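Local coordinates for protein OBCA, Oxalate Biosynthetic Component A (Burkholderia glumae, PDB 4NNC) that is probably an enzyme of the TIM-barrel clan with a family-specific N-terminal domain, and binds 2KQ, at residues L127-V132 against G487-A492; L133-Y138 against H157-A162. All coordinates share one frame; numbering follows the deposited sequence.

Interaction 1: residues L127-V132 against G487-A492. With 2KQ ((3S)-3-[2-[3-[[(2R)-4-[[[(2R,3S,4R,5R)-5-(6-aminopurin-9-yl)-4-oxidanyl-3-phosphonooxy-oxolan-2-yl]methoxy-oxidanyl-phosphoryl]oxy-oxidanyl-phosphoryl]oxy-3,3-dimethyl-2-oxidanyl-butanoyl]amino]propanoylamino]ethylsulfanyl]-3-oxidanyl-butanoic acid), chain D.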
loop_
_atom_site.group_PDB
_atom_site.type_symbol
_atom_site.label_atom_id
_atom_site.label_comp_id
_atom_site.label_asym_id
_atom_site.label_seq_id
_atom_site.Cartn_x
_atom_site.Cartn_y
_atom_site.Cartn_z
ATOM N N LEU A 127 22.454 3.934 2.635
ATOM C CA LEU A 127 22.232 5.125 3.446
ATOM C C LEU A 127 21.517 6.192 2.627
ATOM O O LEU A 127 20.545 6.791 3.095
ATOM C CB LEU A 127 23.549 5.677 4.007
ATOM C CG LEU A 127 23.427 6.827 5.016
ATOM C CD1 LEU A 127 22.432 6.493 6.122
ATOM C CD2 LEU A 127 24.782 7.198 5.632
ATOM N N ALA A 128 21.985 6.414 1.400
ATOM C CA ALA A 128 21.338 7.372 0.512
ATOM C C ALA A 128 19.852 7.030 0.373
ATOM O O ALA A 128 18.988 7.905 0.471
ATOM C CB ALA A 128 22.023 7.398 -0.855
ATOM N N ARG A 129 19.556 5.751 0.167
ATOM C CA ARG A 129 18.172 5.311 0.040
ATOM C C ARG A 129 17.341 5.578 1.313
ATOM O O ARG A 129 16.194 6.045 1.217
ATOM C CB ARG A 129 18.116 3.833 -0.355
ATOM C CG ARG A 129 16.824 3.455 -1.055
ATOM C CD ARG A 129 16.863 2.032 -1.566
ATOM N NE ARG A 129 17.897 1.819 -2.568
ATOM C CZ ARG A 129 18.851 0.899 -2.464
ATOM N NH1 ARG A 129 18.887 0.106 -1.398
ATOM N NH2 ARG A 129 19.764 0.769 -3.425
ATOM N N ARG A 130 17.908 5.296 2.494
ATOM C CA ARG A 130 17.204 5.587 3.747
ATOM C C ARG A 130 16.842 7.069 3.827
ATOM O O ARG A 130 15.713 7.415 4.187
ATOM C CB ARG A 130 18.040 5.209 4.979
ATOM C CG ARG A 130 18.303 3.711 5.159
ATOM C CD ARG A 130 19.294 3.423 6.305
ATOM N NE ARG A 130 18.788 3.843 7.614
ATOM C CZ ARG A 130 19.493 3.798 8.747
ATOM N NH1 ARG A 130 20.749 3.350 8.746
ATOM N NH2 ARG A 130 18.943 4.200 9.887
ATOM N N ILE A 131 17.798 7.938 3.479
ATOM C CA ILE A 131 17.598 9.390 3.563
ATOM C C ILE A 131 16.569 9.886 2.557
ATOM O O ILE A 131 15.661 10.637 2.919
ATOM C CB ILE A 131 18.915 10.157 3.352
ATOM C CG1 ILE A 131 19.863 9.879 4.525
ATOM C CG2 ILE A 131 18.645 11.671 3.152
ATOM C CD1 ILE A 131 21.164 10.652 4.447
ATOM N N VAL A 132 16.707 9.450 1.309
ATOM C CA VAL A 132 15.741 9.774 0.261
ATOM C C VAL A 132 14.328 9.314 0.618
ATOM O O VAL A 132 13.363 10.064 0.432
ATOM C CB VAL A 132 16.156 9.165 -1.085
ATOM C CG1 VAL A 132 15.057 9.357 -2.128
ATOM C CG2 VAL A 132 17.457 9.803 -1.571
ATOM N N GLY A 487 20.649 6.028 -4.794
ATOM C CA GLY A 487 19.869 4.986 -4.149
ATOM C C GLY A 487 18.777 4.471 -5.077
ATOM O O GLY A 487 18.271 3.372 -4.889
ATOM N N GLY A 488 18.399 5.282 -6.064
ATOM C CA GLY A 488 17.437 4.894 -7.091
ATOM C C GLY A 488 16.004 4.593 -6.674
ATOM O O GLY A 488 15.221 4.067 -7.486
ATOM N N VAL A 489 15.644 4.908 -5.427
ATOM C CA VAL A 489 14.286 4.636 -4.929
ATOM C C VAL A 489 13.707 5.845 -4.159
ATOM O O VAL A 489 14.426 6.494 -3.392
ATOM C CB VAL A 489 14.248 3.376 -4.004
ATOM C CG1 VAL A 489 12.816 2.930 -3.783
ATOM C CG2 VAL A 489 15.026 2.235 -4.604
ATOM N N ARG A 490 12.420 6.145 -4.355
ATOM C CA ARG A 490 11.746 7.203 -3.574
ATOM C C ARG A 490 10.264 6.907 -3.375
ATOM O O ARG A 490 9.714 6.032 -4.046
ATOM C CB ARG A 490 11.877 8.554 -4.267
ATOM C CG ARG A 490 11.494 8.505 -5.734
ATOM C CD ARG A 490 10.947 9.828 -6.185
ATOM N NE ARG A 490 10.656 9.830 -7.610
ATOM C CZ ARG A 490 9.430 9.878 -8.113
ATOM N NH1 ARG A 490 8.373 9.928 -7.296
ATOM N NH2 ARG A 490 9.256 9.883 -9.426
ATOM N N LYS A 491 9.618 7.641 -2.469
ATOM C CA LYS A 491 8.171 7.518 -2.298
ATOM C C LYS A 491 7.464 7.916 -3.585
ATOM O O LYS A 491 7.763 8.965 -4.174
ATOM C CB LYS A 491 7.640 8.386 -1.139
ATOM C CG LYS A 491 7.924 7.852 0.276
ATOM C CD LYS A 491 7.292 6.482 0.534
ATOM C CE LYS A 491 7.313 6.115 2.033
ATOM N NZ LYS A 491 7.424 4.635 2.213
ATOM N N ALA A 492 6.540 7.063 -4.024
ATOM C CA ALA A 492 5.673 7.367 -5.159
ATOM C C ALA A 492 4.873 8.628 -4.861
ATOM O O ALA A 492 4.503 8.870 -3.708
ATOM C CB ALA A 492 4.720 6.189 -5.428
HETATM C C01 2KQ D . 2.514 -1.626 4.237
HETATM C C02 2KQ D . 3.154 -1.559 2.842
HETATM C C03 2KQ D . 2.068 -1.065 1.763
HETATM C C04 2KQ D . 4.342 -0.590 2.909
HETATM O O05 2KQ D . 4.942 -0.540 1.635
HETATM P P06 2KQ D . 6.482 -0.159 1.479
HETATM O O07 2KQ D . 6.705 0.375 0.075
HETATM O O08 2KQ D . 6.873 0.918 2.476
HETATM O O09 2KQ D . 7.343 -1.481 1.684
HETATM P P10 2KQ D . 7.942 -2.065 3.054
HETATM O O11 2KQ D . 8.390 -3.486 2.851
HETATM O O12 2KQ D . 6.866 -2.055 4.114
HETATM O O13 2KQ D . 9.185 -1.171 3.539
HETATM C C14 2KQ D . 9.807 -1.445 4.805
HETATM C C15 2KQ D . 11.113 -0.777 4.890
HETATM O O16 2KQ D . 11.922 -1.017 3.668
HETATM C C17 2KQ D . 12.135 0.248 3.026
HETATM N N18 2KQ D . 11.961 0.060 1.627
HETATM C C19 2KQ D . 10.802 -0.022 0.949
HETATM N N20 2KQ D . 11.067 -0.221 -0.362
HETATM C C21 2KQ D . 12.415 -0.273 -0.529
HETATM C C22 2KQ D . 13.269 -0.452 -1.635
HETATM N N23 2KQ D . 12.729 -0.644 -2.975
HETATM N N24 2KQ D . 14.599 -0.448 -1.433
HETATM C C25 2KQ D . 15.109 -0.286 -0.187
HETATM N N26 2KQ D . 14.326 -0.103 0.887
HETATM C C27 2KQ D . 12.976 -0.097 0.730
HETATM C C28 2KQ D . 11.185 1.203 3.623
HETATM O O29 2KQ D . 11.731 2.521 3.679
HETATM C C30 2KQ D . 10.982 0.709 4.995
HETATM O O31 2KQ D . 12.012 1.239 5.856
HETATM P P32 2KQ D . 12.117 0.747 7.417
HETATM O O33 2KQ D . 12.491 -0.740 7.504
HETATM O O34 2KQ D . 13.149 1.575 8.157
HETATM O O35 2KQ D . 10.774 0.952 8.067
HETATM C C36 2KQ D . 3.765 -2.956 2.497
HETATM O O37 2KQ D . 4.696 -3.270 3.445
HETATM C C38 2KQ D . 2.756 -4.115 2.427
HETATM O O39 2KQ D . 2.224 -4.591 3.425
HETATM N N40 2KQ D . 2.463 -4.694 1.124
HETATM C C41 2KQ D . 1.554 -5.791 1.095
HETATM C C42 2KQ D . 0.131 -5.311 0.834
HETATM C C43 2KQ D . -0.912 -6.448 0.760
HETATM O O44 2KQ D . -1.004 -7.297 1.649
HETATM N N45 2KQ D . -1.766 -6.507 -0.394
HETATM C C46 2KQ D . -2.723 -7.573 -0.441
HETATM C C47 2KQ D . -4.111 -7.019 -0.675
HETATM S S48 2KQ D . -5.276 -8.308 -1.093
HETATM C C49 2KQ D . -6.811 -7.565 -1.606
HETATM C C50 2KQ D . -6.895 -7.792 -3.022
HETATM O O51 2KQ D . -6.797 -6.167 -1.400
HETATM C C52 2KQ D . -8.031 -8.300 -0.970
HETATM C C53 2KQ D . -9.194 -7.488 -0.488
HETATM O O54 2KQ D . -9.186 -6.223 -0.551
HETATM O O55 2KQ D . -10.193 -8.097 -0.020
#
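Two torsions put the R129 guanidinium beside G487: chi1 of -156° sets CG roughly anti to the backbone N and next to the carbonyl carbon, and a bend at chi3 (-63°) turns NE toward the loop. There R129 NE donates to G487 O over 2.8 Å, with a nearly straight N-H...O angle of 167°. The carbonyl oxygen lies in the guanidinium plane, at its edge, and receives a second, weak bond from R129 NH2 at 3.3 Å. G487 presents this carbonyl from a positive-phi turn, with its CA 4.5 Å from the CA of R129. The V489 isopropyl group lies across the bent arginine chain, CG2 being 3.5 Å from R129 NE. V489 CG1, anti to its own backbone N, reaches instead to 3.7 Å from the purine amino nitrogen N23 of 2KQ, above the purine plane. R129 CD meets the same purine at C25, 3.2 Å away. Farther along the helix, V132 CG1 packs 3.2 Å from V489 O and also touches R490 CB. Residues 127-132 run nearly parallel to strand 489-491, which pairs antiparallel with 479-481, and together helix and strand form one wall of the adenine site. R129 NH2 also makes a salt bridge to E414, while the R490 guanidinium turns away to D482 and E497. With G487 O on NE and E414 on NH2, the arginine is gripped by a neutral and a charged acceptor, which would fix its rotation and hold its aliphatic part against the purine.

Interaction 2: residues L133-Y138 against H157-A162. With 2KQ ((3S)-3-[2-[3-[[(2R)-4-[[[(2R,3S,4R,5R)-5-(6-aminopurin-9-yl)-4-oxidanyl-3-phosphonooxy-oxolan-2-yl]methoxy-oxidanyl-phosphoryl]oxy-oxidanyl-phosphoryl]oxy-3,3-dimethyl-2-oxidanyl-butanoyl]amino]propanoylamino]ethylsulfanyl]-3-oxidanyl-butanoic acid), chain D.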
loop_
_atom_site.group_PDB
_atom_site.type_symbol
_atom_site.label_atom_id
_atom_site.label_comp_id
_atom_site.label_asym_id
_atom_site.label_seq_id
_atom_site.Cartn_x
_atom_site.Cartn_y
_atom_site.Cartn_z
ATOM N N LEU A 133 14.205 8.089 1.132
ATOM C CA LEU A 133 12.888 7.548 1.499
ATOM C C LEU A 133 12.307 8.313 2.677
ATOM O O LEU A 133 11.108 8.593 2.716
ATOM C CB LEU A 133 12.976 6.054 1.836
ATOM C CG LEU A 133 13.041 5.109 0.632
ATOM C CD1 LEU A 133 13.428 3.693 1.058
ATOM C CD2 LEU A 133 11.714 5.090 -0.093
ATOM N N GLN A 134 13.157 8.674 3.633
ATOM C CA GLN A 134 12.661 9.400 4.787
ATOM C C GLN A 134 12.160 10.789 4.383
ATOM O O GLN A 134 11.037 11.172 4.733
ATOM C CB GLN A 134 13.719 9.506 5.889
ATOM C CG GLN A 134 13.174 10.122 7.163
ATOM C CD GLN A 134 12.027 9.312 7.749
ATOM O OE1 GLN A 134 12.251 8.279 8.373
ATOM N NE2 GLN A 134 10.793 9.780 7.551
ATOM N N LEU A 135 12.986 11.533 3.643
ATOM C CA LEU A 135 12.608 12.880 3.200
ATOM C C LEU A 135 11.433 12.903 2.204
ATOM O O LEU A 135 10.627 13.847 2.215
ATOM C CB LEU A 135 13.812 13.635 2.634
ATOM C CG LEU A 135 14.933 13.922 3.639
ATOM C CD1 LEU A 135 16.103 14.645 2.985
ATOM C CD2 LEU A 135 14.398 14.739 4.816
ATOM N N THR A 136 11.314 11.884 1.349
ATOM C CA THR A 136 10.176 11.878 0.415
ATOM C C THR A 136 8.881 11.460 1.136
ATOM O O THR A 136 7.776 11.871 0.751
ATOM C CB THR A 136 10.454 11.102 -0.929
ATOM O OG1 THR A 136 10.795 9.734 -0.668
ATOM C CG2 THR A 136 11.601 11.765 -1.706
ATOM N N THR A 137 9.030 10.667 2.200
ATOM C CA THR A 137 7.921 10.395 3.122
ATOM C C THR A 137 7.433 11.715 3.726
ATOM O O THR A 137 6.232 11.912 3.932
ATOM C CB THR A 137 8.349 9.432 4.252
ATOM O OG1 THR A 137 8.777 8.186 3.681
ATOM C CG2 THR A 137 7.209 9.183 5.225
ATOM N N TYR A 138 8.371 12.627 3.983
ATOM C CA TYR A 138 8.050 13.944 4.527
ATOM C C TYR A 138 7.610 14.909 3.422
ATOM O O TYR A 138 7.399 16.086 3.680
ATOM C CB TYR A 138 9.261 14.532 5.267
ATOM C CG TYR A 138 9.601 13.884 6.597
ATOM C CD1 TYR A 138 8.677 13.090 7.260
ATOM C CD2 TYR A 138 10.845 14.086 7.196
ATOM C CE1 TYR A 138 8.980 12.502 8.475
ATOM C CE2 TYR A 138 11.157 13.503 8.416
ATOM C CZ TYR A 138 10.214 12.712 9.048
ATOM O OH TYR A 138 10.484 12.117 10.262
ATOM N N HIS A 157 10.885 18.831 10.100
ATOM C CA HIS A 157 11.363 17.514 9.677
ATOM C C HIS A 157 12.573 17.003 10.465
ATOM O O HIS A 157 13.632 17.640 10.511
ATOM C CB HIS A 157 11.682 17.536 8.182
ATOM C CG HIS A 157 10.489 17.823 7.319
ATOM N ND1 HIS A 157 10.600 18.320 6.039
ATOM C CD2 HIS A 157 9.162 17.676 7.555
ATOM C CE1 HIS A 157 9.388 18.472 5.523
ATOM N NE2 HIS A 157 8.501 18.083 6.422
ATOM N N TYR A 158 12.412 15.820 11.049
ATOM C CA TYR A 158 13.383 15.255 11.960
ATOM C C TYR A 158 13.954 13.948 11.432
ATOM O O TYR A 158 13.234 13.132 10.851
ATOM C CB TYR A 158 12.679 15.010 13.291
ATOM C CG TYR A 158 13.452 14.229 14.330
ATOM C CD1 TYR A 158 13.374 12.835 14.390
ATOM C CD2 TYR A 158 14.215 14.885 15.288
ATOM C CE1 TYR A 158 14.057 12.118 15.362
ATOM C CE2 TYR A 158 14.901 14.180 16.263
ATOM C CZ TYR A 158 14.817 12.801 16.294
ATOM O OH TYR A 158 15.494 12.109 17.264
ATOM N N LEU A 159 15.249 13.745 11.653
ATOM C CA LEU A 159 15.895 12.474 11.343
ATOM C C LEU A 159 16.402 11.892 12.663
ATOM O O LEU A 159 16.969 12.619 13.476
ATOM C CB LEU A 159 17.049 12.682 10.358
ATOM C CG LEU A 159 16.722 13.361 9.020
ATOM C CD1 LEU A 159 17.982 13.528 8.161
ATOM C CD2 LEU A 159 15.662 12.571 8.273
ATOM N N PRO A 160 16.188 10.584 12.884
ATOM C CA PRO A 160 16.536 9.880 14.129
ATOM C C PRO A 160 18.044 9.765 14.392
ATOM O O PRO A 160 18.839 9.868 13.448
ATOM C CB PRO A 160 15.933 8.477 13.915
ATOM C CG PRO A 160 15.865 8.310 12.448
ATOM C CD PRO A 160 15.513 9.688 11.927
ATOM N N PRO A 161 18.433 9.554 15.666
ATOM C CA PRO A 161 19.844 9.421 16.058
ATOM C C PRO A 161 20.578 8.346 15.265
ATOM O O PRO A 161 21.751 8.527 14.950
ATOM C CB PRO A 161 19.764 8.996 17.532
ATOM C CG PRO A 161 18.488 9.588 18.023
ATOM C CD PRO A 161 17.533 9.512 16.838
ATOM N N ALA A 162 19.895 7.249 14.954
ATOM C CA ALA A 162 20.498 6.125 14.234
ATOM C C ALA A 162 20.845 6.494 12.801
ATOM O O ALA A 162 21.834 6.010 12.245
ATOM C CB ALA A 162 19.564 4.927 14.254
HETATM C C01 2KQ D . 2.514 -1.626 4.237
HETATM C C02 2KQ D . 3.154 -1.559 2.842
HETATM C C03 2KQ D . 2.068 -1.065 1.763
HETATM C C04 2KQ D . 4.342 -0.590 2.909
HETATM O O05 2KQ D . 4.942 -0.540 1.635
HETATM P P06 2KQ D . 6.482 -0.159 1.479
HETATM O O07 2KQ D . 6.705 0.375 0.075
HETATM O O08 2KQ D . 6.873 0.918 2.476
HETATM O O09 2KQ D . 7.343 -1.481 1.684
HETATM P P10 2KQ D . 7.942 -2.065 3.054
HETATM O O11 2KQ D . 8.390 -3.486 2.851
HETATM O O12 2KQ D . 6.866 -2.055 4.114
HETATM O O13 2KQ D . 9.185 -1.171 3.539
HETATM C C14 2KQ D . 9.807 -1.445 4.805
HETATM C C15 2KQ D . 11.113 -0.777 4.890
HETATM O O16 2KQ D . 11.922 -1.017 3.668
HETATM C C17 2KQ D . 12.135 0.248 3.026
HETATM N N18 2KQ D . 11.961 0.060 1.627
HETATM C C19 2KQ D . 10.802 -0.022 0.949
HETATM N N20 2KQ D . 11.067 -0.221 -0.362
HETATM C C21 2KQ D . 12.415 -0.273 -0.529
HETATM C C22 2KQ D . 13.269 -0.452 -1.635
HETATM N N23 2KQ D . 12.729 -0.644 -2.975
HETATM N N24 2KQ D . 14.599 -0.448 -1.433
HETATM C C25 2KQ D . 15.109 -0.286 -0.187
HETATM N N26 2KQ D . 14.326 -0.103 0.887
HETATM C C27 2KQ D . 12.976 -0.097 0.730
HETATM C C28 2KQ D . 11.185 1.203 3.623
HETATM O O29 2KQ D . 11.731 2.521 3.679
HETATM C C30 2KQ D . 10.982 0.709 4.995
HETATM O O31 2KQ D . 12.012 1.239 5.856
HETATM P P32 2KQ D . 12.117 0.747 7.417
HETATM O O33 2KQ D . 12.491 -0.740 7.504
HETATM O O34 2KQ D . 13.149 1.575 8.157
HETATM O O35 2KQ D . 10.774 0.952 8.067
HETATM C C36 2KQ D . 3.765 -2.956 2.497
HETATM O O37 2KQ D . 4.696 -3.270 3.445
HETATM C C38 2KQ D . 2.756 -4.115 2.427
HETATM O O39 2KQ D . 2.224 -4.591 3.425
HETATM N N40 2KQ D . 2.463 -4.694 1.124
HETATM C C41 2KQ D . 1.554 -5.791 1.095
HETATM C C42 2KQ D . 0.131 -5.311 0.834
HETATM C C43 2KQ D . -0.912 -6.448 0.760
HETATM O O44 2KQ D . -1.004 -7.297 1.649
HETATM N N45 2KQ D . -1.766 -6.507 -0.394
HETATM C C46 2KQ D . -2.723 -7.573 -0.441
HETATM C C47 2KQ D . -4.111 -7.019 -0.675
HETATM S S48 2KQ D . -5.276 -8.308 -1.093
HETATM C C49 2KQ D . -6.811 -7.565 -1.606
HETATM C C50 2KQ D . -6.895 -7.792 -3.022
HETATM O O51 2KQ D . -6.797 -6.167 -1.400
HETATM C C52 2KQ D . -8.031 -8.300 -0.970
HETATM C C53 2KQ D . -9.194 -7.488 -0.488
HETATM O O54 2KQ D . -9.186 -6.223 -0.551
HETATM O O55 2KQ D . -10.193 -8.097 -0.020
#
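Y138 meets H157 and Y158 along its whole side chain. Its CB sits over the centre of the H157 imidazole, 3.8 Å from the ring centroid, a CH-pi contact only 8° off the ring normal. Beyond CB, CG leans toward H157 CD2, with chi1 of -72° placing CG anti to the carbonyl carbon. At CD2 the phenol passes the histidine stem, 3.7 Å from H157 CB. The two rings are nearly parallel, at 21°, but slid so far apart that they barely overlap, with centroids separated by 5.0 Å, so it is CB, not the phenol ring, that lies over the centre of the imidazole. CE2 then approaches Y158 O at the tyrosine edge, and at the tip Y138 OH donates to Y158 O over 3.0 Å, in the carbonyl plane. W191 NE1 binds the same hydroxyl. One face of the phenol, toward its rim, carries Q134 NE2, 3.3 Å above the ring plane, and this amide nitrogen is itself bonded to A193 O. The contact joins the C-terminal end of helix 125-137 to strand 155-159, an outer strand of the three-stranded antiparallel sheet that includes 62-66 and 184-185; P160 then serves as N-cap of helix 161-170. One helical turn before Y138, apolar packing takes over: Q134 CG lies 3.7 Å from L159 CD2, the chain bending at chi2 beyond it, and L135 CD2 touches that methyl more loosely. H157 NE2, although near Y138 O, has its hydrogen bond with P22 O, and W140 and W150 add further aromatic contacts to the imidazole. On another side of the helix, L133 CD1 comes within 3.3 Å of O29 on the 2KQ ribose.

Overall arrangement
Both interactions are buried and share helix 125-137, using successive parts of it; their centres lie 11 Å apart, and interaction 2 is nested in sequence within the long loop closed by interaction 1. Interaction 1 brings the helix to a strand some 350 residues later and is dominated by a charged group bonded to a backbone carbonyl beside the adenine. Interaction 2 ties the helix to a nearby strand of the N-terminal family region through aromatic and aliphatic packing plus one phenol bond. They meet where K491 N probably hydrogen-bonds T136 OG1, 3.0 Å away. Each also touches 2KQ, interaction 1 mainly at the purine, with K491 NZ also near a phosphate oxygen, and interaction 2 chiefly at the ribose, through L133.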